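Local coordinates for UPF0311 protein RPA1785 (Rhodopseudomonas palustris, PDB 3C5O), which is of unknown function, a member of the UPF0311 (DUF3237) family that folds as an antiparallel beta-barrel, at residues 9-15 with 148-154. Sequence-based numbering, arbitrary orientation.
Sequences TKYVFTI and VIDVHQV
Val151 O is gripped by two successive amides of the facing strand. Val12 N binds it at 2.9 Å, almost straight at 174°. Phe13 N adds a weak bond of 3.4 Å to the same Val151 O. Two residues set against one make this a classic beta bulge, which shifts the register between the Tyr11-His152 and Phe13-Val151 pairs. Before the bulge Lys10 pairs with Gln153 through both backbone bonds; after it, Phe13 O and Ile15 O accept Val151 N and Ile149 N. This antiparallel pairing joins the first strand, 9-27, to the last, 146-154, and so closes the barrel.

After the bulge, the face bearing Phe13, Ile15, Ile149 and Val151 is apolar, as suits a barrel interior; at its other end Lys10 and Gln153 run side by side. Val151 CB sits over the Phe13 ring as a CH-pi contact, 4.2 Å from its centroid, while Phe13 CE2 lies 3.8 Å from Val151 CG2. Val43 and Trp130 also pack on Phe13.

The other face is mostly polar and aromatic. Thr14 OG1 donates to Asp150 OD1 at 2.7 Å, meeting the oxygen nearly along its C-O axis. With OG1 turned beside the backbone N (chi1 -59°), Thr14 brings the hydroxyl to Asp150 while its methyl CG2 meets Val148 CG1 at 3.6 Å. A valine here would probably leave Asp150 OD1 without this hydroxyl donor. Tyr11 turns its ring edge toward the His152 face in an offset edge-to-face pair, and a water, 2.7 Å from His152 ND1, also hydrogen-bonds Thr9 OG1. Pro5 of the second subunit packs on Tyr11 and Asp150.

Apolar contact thus holds the Phe13-Val151 side, whereas directional polar bonds and a bridging water join the strands where the second subunit packs.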
loop_
_atom_site.group_PDB
_atom_site.type_symbol
_atom_site.label_atom_id
_atom_site.label_comp_id
_atom_site.label_asym_id
_atom_site.label_seq_id
_atom_site.Cartn_x
_atom_site.Cartn_y
_atom_site.Cartn_z
ATOM N N THR B 9 17.223 -14.493 -14.499
ATOM C CA THR B 9 16.823 -13.143 -14.857
ATOM C C THR B 9 17.474 -12.789 -16.177
ATOM O O THR B 9 18.363 -13.490 -16.632
ATOM C CB THR B 9 17.216 -12.076 -13.790
ATOM O OG1 THR B 9 18.639 -11.929 -13.744
ATOM C CG2 THR B 9 16.679 -12.443 -12.429
ATOM N N LYS B 10 17.016 -11.703 -16.786
ATOM C CA LYS B 10 17.559 -11.209 -18.041
ATOM C C LYS B 10 17.452 -9.681 -18.026
ATOM O O LYS B 10 16.382 -9.133 -17.780
ATOM C CB LYS B 10 16.778 -11.817 -19.218
ATOM C CG LYS B 10 16.824 -11.029 -20.514
ATOM C CD LYS B 10 15.824 -11.573 -21.529
ATOM C CE LYS B 10 15.484 -10.536 -22.584
ATOM N NZ LYS B 10 14.140 -10.846 -23.168
ATOM N N TYR B 11 18.562 -9.002 -18.284
ATOM C CA TYR B 11 18.567 -7.551 -18.366
ATOM C C TYR B 11 17.706 -7.117 -19.526
ATOM O O TYR B 11 17.847 -7.646 -20.633
ATOM C CB TYR B 11 19.991 -7.018 -18.548
ATOM C CG TYR B 11 20.021 -5.568 -18.971
ATOM C CD1 TYR B 11 19.812 -4.557 -18.043
ATOM C CD2 TYR B 11 20.242 -5.218 -20.306
ATOM C CE1 TYR B 11 19.818 -3.224 -18.415
ATOM C CE2 TYR B 11 20.240 -3.891 -20.702
ATOM C CZ TYR B 11 20.027 -2.898 -19.746
ATOM O OH TYR B 11 20.039 -1.576 -20.128
ATOM N N VAL B 12 16.797 -6.173 -19.290
ATOM C CA VAL B 12 15.929 -5.707 -20.364
ATOM C C VAL B 12 16.132 -4.229 -20.721
ATOM O O VAL B 12 16.178 -3.887 -21.890
ATOM C CB VAL B 12 14.408 -6.020 -20.120
ATOM C CG1 VAL B 12 14.126 -7.493 -20.313
ATOM C CG2 VAL B 12 13.956 -5.558 -18.732
ATOM N N PHE B 13 16.224 -3.341 -19.741
ATOM C CA PHE B 13 16.427 -1.929 -20.090
ATOM C C PHE B 13 16.893 -1.123 -18.922
ATOM O O PHE B 13 16.825 -1.587 -17.786
ATOM C CB PHE B 13 15.160 -1.291 -20.731
ATOM C CG PHE B 13 13.893 -1.462 -19.925
ATOM C CD1 PHE B 13 12.984 -2.471 -20.246
ATOM C CD2 PHE B 13 13.594 -0.603 -18.870
ATOM C CE1 PHE B 13 11.831 -2.634 -19.519
ATOM C CE2 PHE B 13 12.421 -0.757 -18.133
ATOM C CZ PHE B 13 11.539 -1.774 -18.462
ATOM N N THR B 14 17.361 0.089 -19.209
ATOM C CA THR B 14 17.813 1.022 -18.181
ATOM C C THR B 14 16.922 2.278 -18.127
ATOM O O THR B 14 16.588 2.862 -19.172
ATOM C CB THR B 14 19.290 1.377 -18.379
ATOM O OG1 THR B 14 20.065 0.173 -18.330
ATOM C CG2 THR B 14 19.789 2.312 -17.282
ATOM N N ILE B 15 16.490 2.626 -16.907
ATOM C CA ILE B 15 15.794 3.892 -16.607
ATOM C C ILE B 15 16.771 4.843 -15.929
ATOM O O ILE B 15 17.355 4.510 -14.883
ATOM C CB ILE B 15 14.597 3.711 -15.618
ATOM C CG1 ILE B 15 13.546 2.742 -16.184
ATOM C CG2 ILE B 15 13.954 5.064 -15.288
ATOM C CD1 ILE B 15 12.435 2.404 -15.177
ATOM N N VAL B 148 20.224 5.797 -11.885
ATOM C CA VAL B 148 20.308 4.901 -13.037
ATOM C C VAL B 148 19.908 3.496 -12.604
ATOM O O VAL B 148 20.633 2.857 -11.856
ATOM C CB VAL B 148 21.740 4.841 -13.599
ATOM C CG1 VAL B 148 21.843 3.876 -14.799
ATOM C CG2 VAL B 148 22.223 6.220 -14.006
ATOM N N ILE B 149 18.767 3.011 -13.093
ATOM C CA ILE B 149 18.237 1.715 -12.687
ATOM C C ILE B 149 18.368 0.787 -13.863
ATOM O O ILE B 149 17.754 1.016 -14.901
ATOM C CB ILE B 149 16.688 1.716 -12.423
ATOM C CG1 ILE B 149 16.087 3.112 -12.064
ATOM C CG2 ILE B 149 16.262 0.491 -11.553
ATOM C CD1 ILE B 149 16.315 3.600 -10.737
ATOM N N ASP B 150 19.128 -0.277 -13.687
ATOM C CA ASP B 150 19.203 -1.337 -14.669
ATOM C C ASP B 150 18.134 -2.338 -14.326
ATOM O O ASP B 150 18.171 -2.949 -13.254
ATOM C CB ASP B 150 20.572 -1.989 -14.625
ATOM C CG ASP B 150 21.656 -1.050 -15.066
ATOM O OD1 ASP B 150 21.518 -0.441 -16.149
ATOM O OD2 ASP B 150 22.655 -0.922 -14.331
ATOM N N VAL B 151 17.182 -2.496 -15.233
ATOM C CA VAL B 151 15.975 -3.290 -14.984
ATOM C C VAL B 151 16.157 -4.695 -15.562
ATOM O O VAL B 151 16.536 -4.861 -16.718
ATOM C CB VAL B 151 14.691 -2.608 -15.581
ATOM C CG1 VAL B 151 13.437 -3.455 -15.328
ATOM C CG2 VAL B 151 14.481 -1.184 -14.999
ATOM N N HIS B 152 15.877 -5.697 -14.742
ATOM C CA HIS B 152 16.016 -7.074 -15.129
ATOM C C HIS B 152 14.672 -7.759 -15.042
ATOM O O HIS B 152 13.977 -7.615 -14.046
ATOM C CB HIS B 152 17.012 -7.761 -14.201
ATOM C CG HIS B 152 18.345 -7.092 -14.178
ATOM N ND1 HIS B 152 19.371 -7.460 -15.012
ATOM C CD2 HIS B 152 18.808 -6.047 -13.453
ATOM C CE1 HIS B 152 20.422 -6.696 -14.787
ATOM N NE2 HIS B 152 20.107 -5.824 -13.849
ATOM N N GLN B 153 14.320 -8.503 -16.081
ATOM C CA GLN B 153 13.094 -9.281 -16.118
ATOM C C GLN B 153 13.323 -10.573 -15.348
ATOM O O GLN B 153 14.303 -11.276 -15.624
ATOM C CB GLN B 153 12.772 -9.611 -17.570
ATOM C CG GLN B 153 11.423 -10.230 -17.794
ATOM C CD GLN B 153 11.230 -10.724 -19.221
ATOM O OE1 GLN B 153 10.102 -10.942 -19.669
ATOM N NE2 GLN B 153 12.328 -10.932 -19.930
ATOM N N VAL B 154 12.448 -10.887 -14.384
ATOM C CA VAL B 154 12.539 -12.173 -13.679
ATOM C C VAL B 154 11.844 -13.254 -14.491
ATOM O O VAL B 154 10.641 -13.170 -14.801
ATOM C CB VAL B 154 11.948 -12.162 -12.262
ATOM C CG1 VAL B 154 11.957 -13.589 -11.663
ATOM C CG2 VAL B 154 12.712 -11.190 -11.357
HETATM O O HOH W 1 19.844 -10.041 -15.629
#